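Local coordinates for protein choloylglycine hydrolase (Clostridium perfringens, PDB 2RLC) that hydrolyses the amide bond of glycine- and taurine-conjugated bile salts, releasing free bile acids, and also works as a bile acid amine N-acyltransferase, at residues A[79-84]-A[138-143]; A[171-176]-A[226-231]; A[193-198]-A[206-211]. One frame throughout, in Å; residues are numbered along the deposited sequence. Where two conformers were deposited one is given.

Contact 1 (A[79-84]-A[138-143]). With CHD (cholic acid), chain D; GLY (glycine), chain E.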
loop_
_atom_site.group_PDB
_atom_site.type_symbol
_atom_site.label_atom_id
_atom_site.label_comp_id
_atom_site.label_asym_id
_atom_site.label_seq_id
_atom_site.Cartn_x
_atom_site.Cartn_y
_atom_site.Cartn_z
ATOM N N GLY A 79 14.361 -1.238 -26.596
ATOM C CA GLY A 79 13.323 -2.258 -26.634
ATOM C C GLY A 79 13.120 -2.851 -25.253
ATOM O O GLY A 79 14.078 -3.295 -24.613
ATOM N N LEU A 80 11.872 -2.845 -24.793
ATOM C CA LEU A 80 11.522 -3.356 -23.468
ATOM C C LEU A 80 10.458 -4.444 -23.586
ATOM O O LEU A 80 9.635 -4.414 -24.503
ATOM C CB LEU A 80 11.032 -2.219 -22.555
ATOM C CG LEU A 80 12.024 -1.176 -22.013
ATOM C CD1 LEU A 80 12.543 -0.224 -23.090
ATOM C CD2 LEU A 80 11.383 -0.371 -20.888
ATOM N N ASN A 81 10.485 -5.401 -22.658
ATOM C CA ASN A 81 9.533 -6.512 -22.645
ATOM C C ASN A 81 8.087 -6.021 -22.587
ATOM O O ASN A 81 7.772 -5.076 -21.863
ATOM C CB ASN A 81 9.825 -7.459 -21.473
ATOM C CG ASN A 81 9.166 -8.818 -21.637
ATOM O OD1 ASN A 81 9.168 -9.401 -22.723
ATOM N ND2 ASN A 81 8.604 -9.337 -20.549
ATOM N N PHE A 82 7.218 -6.661 -23.366
ATOM C CA PHE A 82 5.820 -6.245 -23.481
ATOM C C PHE A 82 4.921 -7.473 -23.706
ATOM O O PHE A 82 4.376 -7.659 -24.798
ATOM C CB PHE A 82 5.686 -5.222 -24.619
ATOM C CG PHE A 82 4.355 -4.514 -24.675
ATOM C CD1 PHE A 82 3.843 -3.854 -23.560
ATOM C CD2 PHE A 82 3.640 -4.466 -25.869
ATOM C CE1 PHE A 82 2.618 -3.187 -23.626
ATOM C CE2 PHE A 82 2.415 -3.801 -25.945
ATOM C CZ PHE A 82 1.903 -3.160 -24.822
ATOM N N PRO A 83 4.767 -8.320 -22.669
ATOM C CA PRO A 83 3.990 -9.550 -22.831
ATOM C C PRO A 83 2.474 -9.332 -22.796
ATOM O O PRO A 83 2.002 -8.316 -22.282
ATOM C CB PRO A 83 4.435 -10.401 -21.639
ATOM C CG PRO A 83 4.805 -9.411 -20.588
ATOM C CD PRO A 83 5.314 -8.186 -21.304
ATOM N N VAL A 84 1.736 -10.289 -23.365
ATOM C CA VAL A 84 0.261 -10.344 -23.324
ATOM C C VAL A 84 -0.454 -9.353 -24.248
ATOM O O VAL A 84 -1.274 -9.760 -25.077
ATOM C CB VAL A 84 -0.305 -10.263 -21.866
ATOM C CG1 VAL A 84 -1.831 -10.249 -21.865
ATOM C CG2 VAL A 84 0.218 -11.422 -21.021
ATOM N N ASN A 138 10.231 -14.542 -31.652
ATOM C CA ASN A 138 10.703 -13.225 -31.232
ATOM C C ASN A 138 10.219 -12.874 -29.831
ATOM O O ASN A 138 9.165 -13.341 -29.395
ATOM C CB ASN A 138 10.237 -12.147 -32.213
ATOM C CG ASN A 138 10.968 -12.205 -33.541
ATOM O OD1 ASN A 138 10.344 -12.322 -34.596
ATOM N ND2 ASN A 138 12.293 -12.117 -33.498
ATOM N N THR A 139 10.997 -12.047 -29.139
ATOM C CA THR A 139 10.612 -11.520 -27.833
ATOM C C THR A 139 9.450 -10.537 -27.990
ATOM O O THR A 139 9.411 -9.752 -28.941
ATOM C CB THR A 139 11.802 -10.807 -27.139
ATOM O OG1 THR A 139 13.000 -11.577 -27.311
ATOM C CG2 THR A 139 11.536 -10.622 -25.645
ATOM N N THR A 140 8.500 -10.601 -27.060
ATOM C CA THR A 140 7.397 -9.646 -26.999
ATOM C C THR A 140 7.940 -8.291 -26.547
ATOM O O THR A 140 8.480 -8.169 -25.444
ATOM C CB THR A 140 6.285 -10.121 -26.036
ATOM O OG1 THR A 140 6.830 -10.321 -24.723
ATOM C CG2 THR A 140 5.660 -11.425 -26.531
ATOM N N LEU A 141 7.809 -7.282 -27.407
ATOM C CA LEU A 141 8.462 -5.993 -27.180
ATOM C C LEU A 141 7.589 -4.771 -27.437
ATOM O O LEU A 141 6.644 -4.809 -28.227
ATOM C CB LEU A 141 9.717 -5.868 -28.054
ATOM C CG LEU A 141 10.897 -6.821 -27.862
ATOM C CD1 LEU A 141 11.888 -6.631 -28.998
ATOM C CD2 LEU A 141 11.571 -6.605 -26.515
ATOM N N HIS A 142 7.926 -3.693 -26.736
ATOM C CA HIS A 142 7.537 -2.345 -27.122
ATOM C C HIS A 142 8.760 -1.437 -26.987
ATOM O O HIS A 142 9.741 -1.802 -26.328
ATOM C CB HIS A 142 6.300 -1.849 -26.349
ATOM C CG HIS A 142 6.522 -1.616 -24.884
ATOM N ND1 HIS A 142 7.502 -2.254 -24.155
ATOM C CD2 HIS A 142 5.846 -0.840 -24.003
ATOM C CE1 HIS A 142 7.439 -1.860 -22.895
ATOM N NE2 HIS A 142 6.441 -1.004 -22.776
ATOM N N TRP A 143 8.722 -0.281 -27.637
ATOM C CA TRP A 143 9.915 0.549 -27.761
ATOM C C TRP A 143 9.706 1.972 -27.284
ATOM O O TRP A 143 8.620 2.537 -27.429
ATOM C CB TRP A 143 10.414 0.568 -29.211
ATOM C CG TRP A 143 10.833 -0.776 -29.727
ATOM C CD1 TRP A 143 12.102 -1.279 -29.765
ATOM C CD2 TRP A 143 9.983 -1.788 -30.283
ATOM N NE1 TRP A 143 12.095 -2.543 -30.306
ATOM C CE2 TRP A 143 10.808 -2.881 -30.633
ATOM C CE3 TRP A 143 8.605 -1.875 -30.523
ATOM C CZ2 TRP A 143 10.300 -4.052 -31.210
ATOM C CZ3 TRP A 143 8.099 -3.042 -31.093
ATOM C CH2 TRP A 143 8.948 -4.113 -31.432
HETATM C C1 CHD D . 18.281 -14.562 -29.215
HETATM C C2 CHD D . 17.217 -15.344 -28.443
HETATM C C3 CHD D . 16.141 -15.880 -29.379
HETATM O O3 CHD D . 15.101 -16.477 -28.599
HETATM C C4 CHD D . 15.546 -14.753 -30.220
HETATM C C5 CHD D . 16.590 -13.873 -30.932
HETATM C C6 CHD D . 15.877 -12.730 -31.672
HETATM C C7 CHD D . 15.431 -11.565 -30.777
HETATM O O7 CHD D . 14.226 -11.938 -30.093
HETATM C C8 CHD D . 16.515 -11.096 -29.788
HETATM C C9 CHD D . 17.209 -12.270 -29.063
HETATM C C10 CHD D . 17.727 -13.373 -30.014
HETATM C C11 CHD D . 18.252 -11.779 -28.036
HETATM C C12 CHD D . 17.693 -10.744 -27.047
HETATM O O12 CHD D . 16.779 -11.388 -26.145
HETATM C C13 CHD D . 17.020 -9.563 -27.770
HETATM C C14 CHD D . 15.967 -10.148 -28.711
HETATM C C15 CHD D . 15.071 -8.980 -29.142
HETATM C C16 CHD D . 15.166 -8.016 -27.941
HETATM C C17 CHD D . 16.095 -8.691 -26.914
HETATM C C18 CHD D . 18.075 -8.717 -28.499
HETATM C C19 CHD D . 18.893 -12.882 -30.872
HETATM C C20 CHD D . 16.712 -7.685 -25.918
HETATM C C21 CHD D . 17.581 -8.341 -24.844
HETATM C C22 CHD D . 15.661 -6.793 -25.247
HETATM C C23 CHD D . 14.534 -7.584 -24.573
HETATM O O25 CHD D . 13.660 -7.887 -22.395
HETATM C C24 CHD D . 14.262 -7.108 -23.167
HETATM O O26 CHD D . 14.640 -5.966 -22.827
HETATM N N GLY E . 10.586 -7.037 -16.598
HETATM C CA GLY E . 9.838 -7.605 -17.704
HETATM C C GLY E . 8.521 -8.184 -17.254
HETATM O O GLY E . 8.499 -8.897 -16.226
HETATM O OXT GLY E . 7.503 -7.926 -17.931
#
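The carbonyl oxygen Leu80 O is gripped twice by His142: by its backbone, with His142 N to Leu80 O at 2.9 Å, and by its ring, with His142 ND1 to Leu80 O at 3.1 Å. ND1 lies well above the carbonyl plane, although Leu80 O sits in the plane of the imidazole. His142 CG stands between its own backbone N and carbonyl carbon (chi1 68°), which turns the ring toward strand 76-81, where the ND1 bond and the Phe82 stack hold its orientation. Phe82 lies on one imidazole face in an offset arrangement, with centroids 4.4 Å apart and planes at 11°. Leu80 and His142 form the antiparallel hydrogen-bonded pair joining strands 76-81 and 141-146 within a sheet of this Ntn-hydrolase. Past Asn81 the pairing ends with Phe82 N bonded to Thr140 O at 2.9 Å. The segments also line the product pocket: Leu141 CD2 packs 3.7 Å from cholate C23, and Thr139 OG1 shares a hydrogen bond with cholate O7 at 3.1 Å. Asn81, whose backbone N bonds the oxidised cysteine at position 1, reaches glycine OXT through ND2 in a weak bond of 3.2 Å.

Contact 2 (A[171-176]-A[226-231]). With GLY (glycine), chain E.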
loop_
_atom_site.group_PDB
_atom_site.type_symbol
_atom_site.label_atom_id
_atom_site.label_comp_id
_atom_site.label_asym_id
_atom_site.label_seq_id
_atom_site.Cartn_x
_atom_site.Cartn_y
_atom_site.Cartn_z
ATOM N N VAL A 171 9.239 8.177 -19.040
ATOM C CA VAL A 171 9.513 6.821 -18.560
ATOM C C VAL A 171 8.709 5.754 -19.308
ATOM O O VAL A 171 7.696 6.046 -19.949
ATOM C CB VAL A 171 9.268 6.671 -17.022
ATOM C CG1 VAL A 171 9.943 7.793 -16.242
ATOM C CG2 VAL A 171 7.779 6.628 -16.697
ATOM N N LEU A 172 9.175 4.514 -19.212
ATOM C CA LEU A 172 8.451 3.365 -19.735
ATOM C C LEU A 172 8.867 2.137 -18.940
ATOM O O LEU A 172 10.011 2.041 -18.497
ATOM C CB LEU A 172 8.755 3.158 -21.225
ATOM C CG LEU A 172 7.933 2.114 -21.996
ATOM C CD1 LEU A 172 6.464 2.521 -22.105
ATOM C CD2 LEU A 172 8.523 1.871 -23.381
ATOM N N THR A 173 7.935 1.210 -18.746
ATOM C CA THR A 173 8.281 -0.086 -18.167
ATOM C C THR A 173 7.796 -1.211 -19.075
ATOM O O THR A 173 8.274 -1.348 -20.199
ATOM C CB THR A 173 7.777 -0.264 -16.711
ATOM O OG1 THR A 173 6.358 -0.082 -16.656
ATOM C CG2 THR A 173 8.470 0.719 -15.757
ATOM N N ASN A 174 6.849 -2.008 -18.593
ATOM C CA ASN A 174 6.324 -3.125 -19.363
ATOM C C ASN A 174 4.800 -3.046 -19.440
ATOM O O ASN A 174 4.238 -1.950 -19.401
ATOM C CB ASN A 174 6.802 -4.451 -18.762
ATOM C CG ASN A 174 8.296 -4.455 -18.459
ATOM O OD1 ASN A 174 8.705 -4.392 -17.299
ATOM N ND2 ASN A 174 9.113 -4.509 -19.506
ATOM N N SER A 175 4.141 -4.195 -19.560
ATOM C CA SER A 175 2.680 -4.263 -19.624
ATOM C C SER A 175 2.012 -3.735 -18.348
ATOM O O SER A 175 2.602 -3.818 -17.265
ATOM C CB SER A 175 2.238 -5.697 -19.912
ATOM O OG SER A 175 2.764 -6.124 -21.152
ATOM N N PRO A 176 0.777 -3.197 -18.461
ATOM C CA PRO A 176 -0.072 -3.046 -19.652
ATOM C C PRO A 176 0.356 -1.927 -20.611
ATOM O O PRO A 176 1.485 -1.430 -20.535
ATOM C CB PRO A 176 -1.461 -2.736 -19.060
ATOM C CG PRO A 176 -1.335 -2.945 -17.576
ATOM C CD PRO A 176 0.093 -2.686 -17.264
ATOM N N SER A 226 4.210 -0.705 -10.645
ATOM C CA SER A 226 4.814 -0.051 -9.483
ATOM C C SER A 226 6.098 0.676 -9.851
ATOM O O SER A 226 6.329 1.804 -9.407
ATOM C CB SER A 226 5.078 -1.065 -8.375
ATOM O OG SER A 226 3.853 -1.582 -7.887
ATOM N N ARG A 227 6.919 0.035 -10.680
ATOM C CA ARG A 227 8.160 0.650 -11.137
ATOM C C ARG A 227 7.893 1.904 -11.966
ATOM O O ARG A 227 8.602 2.898 -11.817
ATOM C CB ARG A 227 9.017 -0.348 -11.914
ATOM C CG ARG A 227 9.666 -1.401 -11.029
ATOM C CD ARG A 227 10.654 -2.253 -11.802
ATOM N NE ARG A 227 9.990 -3.304 -12.569
ATOM C CZ ARG A 227 9.748 -3.250 -13.873
ATOM N NH1 ARG A 227 10.111 -2.188 -14.580
ATOM N NH2 ARG A 227 9.139 -4.265 -14.474
ATOM N N PHE A 228 6.867 1.859 -12.820
ATOM C CA PHE A 228 6.466 3.023 -13.624
ATOM C C PHE A 228 6.124 4.207 -12.720
ATOM O O PHE A 228 6.625 5.313 -12.923
ATOM C CB PHE A 228 5.273 2.674 -14.531
ATOM C CG PHE A 228 4.962 3.719 -15.583
ATOM C CD1 PHE A 228 4.309 4.907 -15.244
ATOM C CD2 PHE A 228 5.295 3.500 -16.917
ATOM C CE1 PHE A 228 4.014 5.866 -16.211
ATOM C CE2 PHE A 228 5.003 4.456 -17.896
ATOM C CZ PHE A 228 4.359 5.639 -17.543
ATOM N N ILE A 229 5.273 3.966 -11.725
ATOM C CA ILE A 229 4.904 4.994 -10.748
ATOM C C ILE A 229 6.133 5.592 -10.061
ATOM O O ILE A 229 6.307 6.815 -10.048
ATOM C CB ILE A 229 3.908 4.449 -9.688
ATOM C CG1 ILE A 229 2.593 3.995 -10.349
ATOM C CG2 ILE A 229 3.659 5.483 -8.573
ATOM C CD1 ILE A 229 1.892 5.056 -11.203
ATOM N N ARG A 230 6.985 4.729 -9.507
ATOM C CA ARG A 230 8.178 5.190 -8.791
ATOM C C ARG A 230 9.079 6.098 -9.634
ATOM O O ARG A 230 9.395 7.210 -9.208
ATOM C CB ARG A 230 8.969 4.025 -8.176
ATOM C CG ARG A 230 8.255 3.347 -7.017
ATOM C CD ARG A 230 9.217 2.887 -5.912
ATOM N NE ARG A 230 10.212 1.909 -6.361
ATOM C CZ ARG A 230 9.970 0.616 -6.574
ATOM N NH1 ARG A 230 8.749 0.116 -6.411
ATOM N NH2 ARG A 230 10.954 -0.182 -6.971
ATOM N N VAL A 231 9.480 5.637 -10.821
ATOM C CA VAL A 231 10.373 6.437 -11.675
ATOM C C VAL A 231 9.724 7.717 -12.189
ATOM O O VAL A 231 10.395 8.742 -12.312
ATOM C CB VAL A 231 10.995 5.640 -12.857
ATOM C CG1 VAL A 231 12.073 4.703 -12.353
ATOM C CG2 VAL A 231 9.934 4.901 -13.672
HETATM N N GLY E . 10.586 -7.037 -16.598
HETATM C CA GLY E . 9.838 -7.605 -17.704
HETATM C C GLY E . 8.521 -8.184 -17.254
HETATM O O GLY E . 8.499 -8.897 -16.226
HETATM O OXT GLY E . 7.503 -7.926 -17.931
#
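Arg227 reaches from helix 224-242 to Asn174, where Arg227 NH2 donates to Asn174 OD1 at 2.9 Å in an almost straight bond. The oxygen lies at the edge of the guanidinium and in its plane, while the amide plane is turned 66° from that of the guanidinium. The arginine leaves the helix with CG beside its backbone N, runs extended through chi2 and then bends at chi3 (-81°), so that its head folds across Thr173; Thr173 CG2 lies 3.5 Å from Arg227 NH1. Two further bonds fix the guanidinium, from NE to Phe222 O and from NH1 to the carbonyl oxygen of the oxidised cysteine at position 1, where the unmodified cysteine is inferred to be the nucleophile of this Ntn-hydrolase. Helix 224-242 here packs against the short strand 171-172, an outermost strand of an antiparallel sheet whose neighbour, strand 3-7, begins close to that cysteine. Asn174 OD1 also accepts a weak bond of 3.3 Å from the amino N of the product glycine, and its ND2 is held by Asn81, which leaves the amide little freedom to turn. Beside the arginine the contact becomes largely apolar. Phe228 swings CG anti to its backbone N (chi1 -169°) and lays its ring against the strand, with Val171 CG2 over the centre of one face, 3.7 Å from the centroid, in a CH-pi contact. Thr173 OG1 meets the same ring at its edge and in its plane, but the hydroxyl finds its hydrogen-bond partner in Pro224 O. One helical turn beyond Arg227, Val231 CG2 comes 3.8 Å from Val171 CB in one of two conformers, a less certain contact.

Contact 3 (A[193-198]-A[206-211]). With GLY (glycine), chain B.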
loop_
_atom_site.group_PDB
_atom_site.type_symbol
_atom_site.label_atom_id
_atom_site.label_comp_id
_atom_site.label_asym_id
_atom_site.label_seq_id
_atom_site.Cartn_x
_atom_site.Cartn_y
_atom_site.Cartn_z
ATOM N N TYR A 193 6.389 15.404 -2.005
ATOM C CA TYR A 193 7.836 15.277 -1.811
ATOM C C TYR A 193 8.278 15.969 -0.526
ATOM O O TYR A 193 9.259 15.562 0.104
ATOM C CB TYR A 193 8.613 15.831 -3.012
ATOM C CG TYR A 193 8.084 15.368 -4.352
ATOM C CD1 TYR A 193 7.924 14.008 -4.630
ATOM C CD2 TYR A 193 7.749 16.287 -5.342
ATOM C CE1 TYR A 193 7.433 13.578 -5.853
ATOM C CE2 TYR A 193 7.260 15.868 -6.575
ATOM C CZ TYR A 193 7.106 14.513 -6.821
ATOM O OH TYR A 193 6.624 14.093 -8.037
ATOM N N ASN A 194 7.543 17.013 -0.150
ATOM C CA ASN A 194 7.827 17.771 1.063
ATOM C C ASN A 194 7.377 17.032 2.315
ATOM O O ASN A 194 6.289 16.453 2.353
ATOM C CB ASN A 194 7.166 19.150 1.005
ATOM C CG ASN A 194 7.834 20.077 0.010
ATOM O OD1 ASN A 194 7.232 20.465 -0.990
ATOM N ND2 ASN A 194 9.082 20.439 0.282
ATOM N N GLN A 195 8.224 17.072 3.339
ATOM C CA GLN A 195 7.958 16.406 4.611
ATOM C C GLN A 195 6.634 16.847 5.236
ATOM O O GLN A 195 6.272 18.027 5.184
ATOM C CB GLN A 195 9.124 16.650 5.581
ATOM C CG GLN A 195 8.973 16.035 6.979
ATOM C CD GLN A 195 9.161 14.521 7.015
ATOM O OE1 GLN A 195 8.991 13.825 6.010
ATOM N NE2 GLN A 195 9.503 14.006 8.190
ATOM N N VAL A 196 5.910 15.880 5.795
ATOM C CA VAL A 196 4.762 16.152 6.655
ATOM C C VAL A 196 5.205 15.853 8.093
ATOM O O VAL A 196 5.211 14.694 8.512
ATOM C CB VAL A 196 3.522 15.300 6.273
ATOM C CG1 VAL A 196 2.308 15.712 7.106
ATOM C CG2 VAL A 196 3.208 15.433 4.787
ATOM N N PRO A 197 5.602 16.898 8.845
ATOM C CA PRO A 197 6.205 16.696 10.164
ATOM C C PRO A 197 5.229 16.290 11.272
ATOM O O PRO A 197 5.641 15.619 12.222
ATOM C CB PRO A 197 6.839 18.055 10.476
ATOM C CG PRO A 197 6.046 19.035 9.701
ATOM C CD PRO A 197 5.522 18.327 8.484
ATOM N N GLU A 198 3.962 16.691 11.161
ATOM C CA GLU A 198 2.987 16.405 12.217
ATOM C C GLU A 198 1.549 16.207 11.733
ATOM O O GLU A 198 1.180 16.636 10.637
ATOM C CB GLU A 198 3.039 17.474 13.326
ATOM C CG GLU A 198 2.243 18.758 13.048
ATOM C CD GLU A 198 2.962 19.729 12.125
ATOM O OE1 GLU A 198 4.189 19.913 12.279
ATOM O OE2 GLU A 198 2.292 20.324 11.252
ATOM N N LEU A 206 0.396 13.240 16.583
ATOM C CA LEU A 206 1.216 12.353 15.764
ATOM C C LEU A 206 2.399 13.117 15.184
ATOM O O LEU A 206 2.243 14.233 14.683
ATOM C CB LEU A 206 0.392 11.710 14.641
ATOM C CG LEU A 206 -0.931 11.011 14.981
ATOM C CD1 LEU A 206 -1.575 10.454 13.719
ATOM C CD2 LEU A 206 -0.744 9.910 16.017
ATOM N N THR A 207 3.578 12.509 15.260
ATOM C CA THR A 207 4.807 13.143 14.796
ATOM C C THR A 207 5.530 12.228 13.815
ATOM O O THR A 207 5.633 11.021 14.044
ATOM C CB THR A 207 5.752 13.477 15.976
ATOM O OG1 THR A 207 4.995 14.013 17.068
ATOM C CG2 THR A 207 6.810 14.491 15.559
ATOM N N ALA A 208 6.019 12.811 12.723
ATOM C CA ALA A 208 6.808 12.085 11.731
ATOM C C ALA A 208 7.992 11.388 12.392
ATOM O O ALA A 208 8.763 12.015 13.125
ATOM C CB ALA A 208 7.290 13.032 10.644
ATOM N N LEU A 209 8.116 10.087 12.141
ATOM C CA LEU A 209 9.186 9.275 12.718
ATOM C C LEU A 209 10.517 9.582 12.044
ATOM O O LEU A 209 11.557 9.626 12.698
ATOM C CB LEU A 209 8.856 7.782 12.605
ATOM C CG LEU A 209 7.559 7.299 13.266
ATOM C CD1 LEU A 209 7.113 5.959 12.695
ATOM C CD2 LEU A 209 7.691 7.228 14.781
ATOM N N GLY A 210 10.467 9.795 10.733
ATOM C CA GLY A 210 11.621 10.214 9.948
ATOM C C GLY A 210 11.170 10.971 8.715
ATOM O O GLY A 210 9.983 11.274 8.561
ATOM N N GLN A 211 12.119 11.279 7.836
ATOM C CA GLN A 211 11.827 11.973 6.583
ATOM C C GLN A 211 11.110 11.053 5.597
ATOM O O GLN A 211 11.313 9.837 5.616
ATOM C CB GLN A 211 13.120 12.505 5.954
ATOM C CG GLN A 211 13.783 13.651 6.717
ATOM C CD GLN A 211 13.011 14.961 6.627
ATOM O OE1 GLN A 211 12.282 15.209 5.665
ATOM N NE2 GLN A 211 13.179 15.811 7.631
HETATM N N GLY B . 16.954 9.281 7.968
HETATM C CA GLY B . 16.892 9.783 9.328
HETATM C C GLY B . 15.484 10.140 9.731
HETATM O O GLY B . 14.779 10.794 8.932
HETATM O OXT GLY B . 15.082 9.766 10.854
#
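Gln195 extends CG anti to its backbone N (chi1 179°) and then bends at chi2 (74°), a course that carries its amide across to the backbone at Gly210. There Gln195 NE2 donates to Gly210 O at 2.8 Å; the bond is nearly straight and the oxygen lies in the amide plane, yet the nitrogen stands well above the plane of the receiving carbonyl. The other end of the amide is occupied too, since Gln195 OE1 accepts from the backbone N atoms of Gly212 and Thr213, so both its polar atoms clasp the same returning chain. Gln211 also bends at chi2, and its amide stacks over that of Gln195 with the planes 25° apart; Gln211 OE1 is 3.5 Å from Gln195 CD. The two segments run in nearly opposite directions at the base of a beta-hairpin made by strands 198-201 and 204-207, far from the centre of the chain. Glu198 and Thr207 are matched there as an antiparallel non-hydrogen-bonded pair. Next to them Ala208 N donates to Pro197 O at 2.9 Å. Ala208 CB lies between this backbone bond and the glutamine, 3.4 Å from both Val196 O and Gln195 NE2. The hairpin base also meets other subunits of the tetramer: Leu209 packs on Tyr85 of the second subunit, and Thr207 N bonds to Asn186 OD1 of the fourth. A bound glycine is held from the 206-211 side, where Gln211 N donates to glycine O at 2.9 Å.

Contacts 1 and 2 adjoin, with centres 14 Å apart, and meet around one product glycine and the cysteine at position 1. Probable hydrogen bonds join them, Asn81 O to Asn174 ND2 at 2.8 Å and Pro83 O to Ser175 OG at 2.6 Å. Contact 1 alone of the three also touches cholate. Contact 3 lies about 40 Å from contact 1 and 27 Å from contact 2, centre to centre, and falls within the chain between the two segments of contact 2. In the tetramer the corresponding 206-211 segment of the second subunit reaches this active site: its Gln211 N bonds the glycine at contacts 1 and 2, and its Leu209 packs on Pro83 and Pro176.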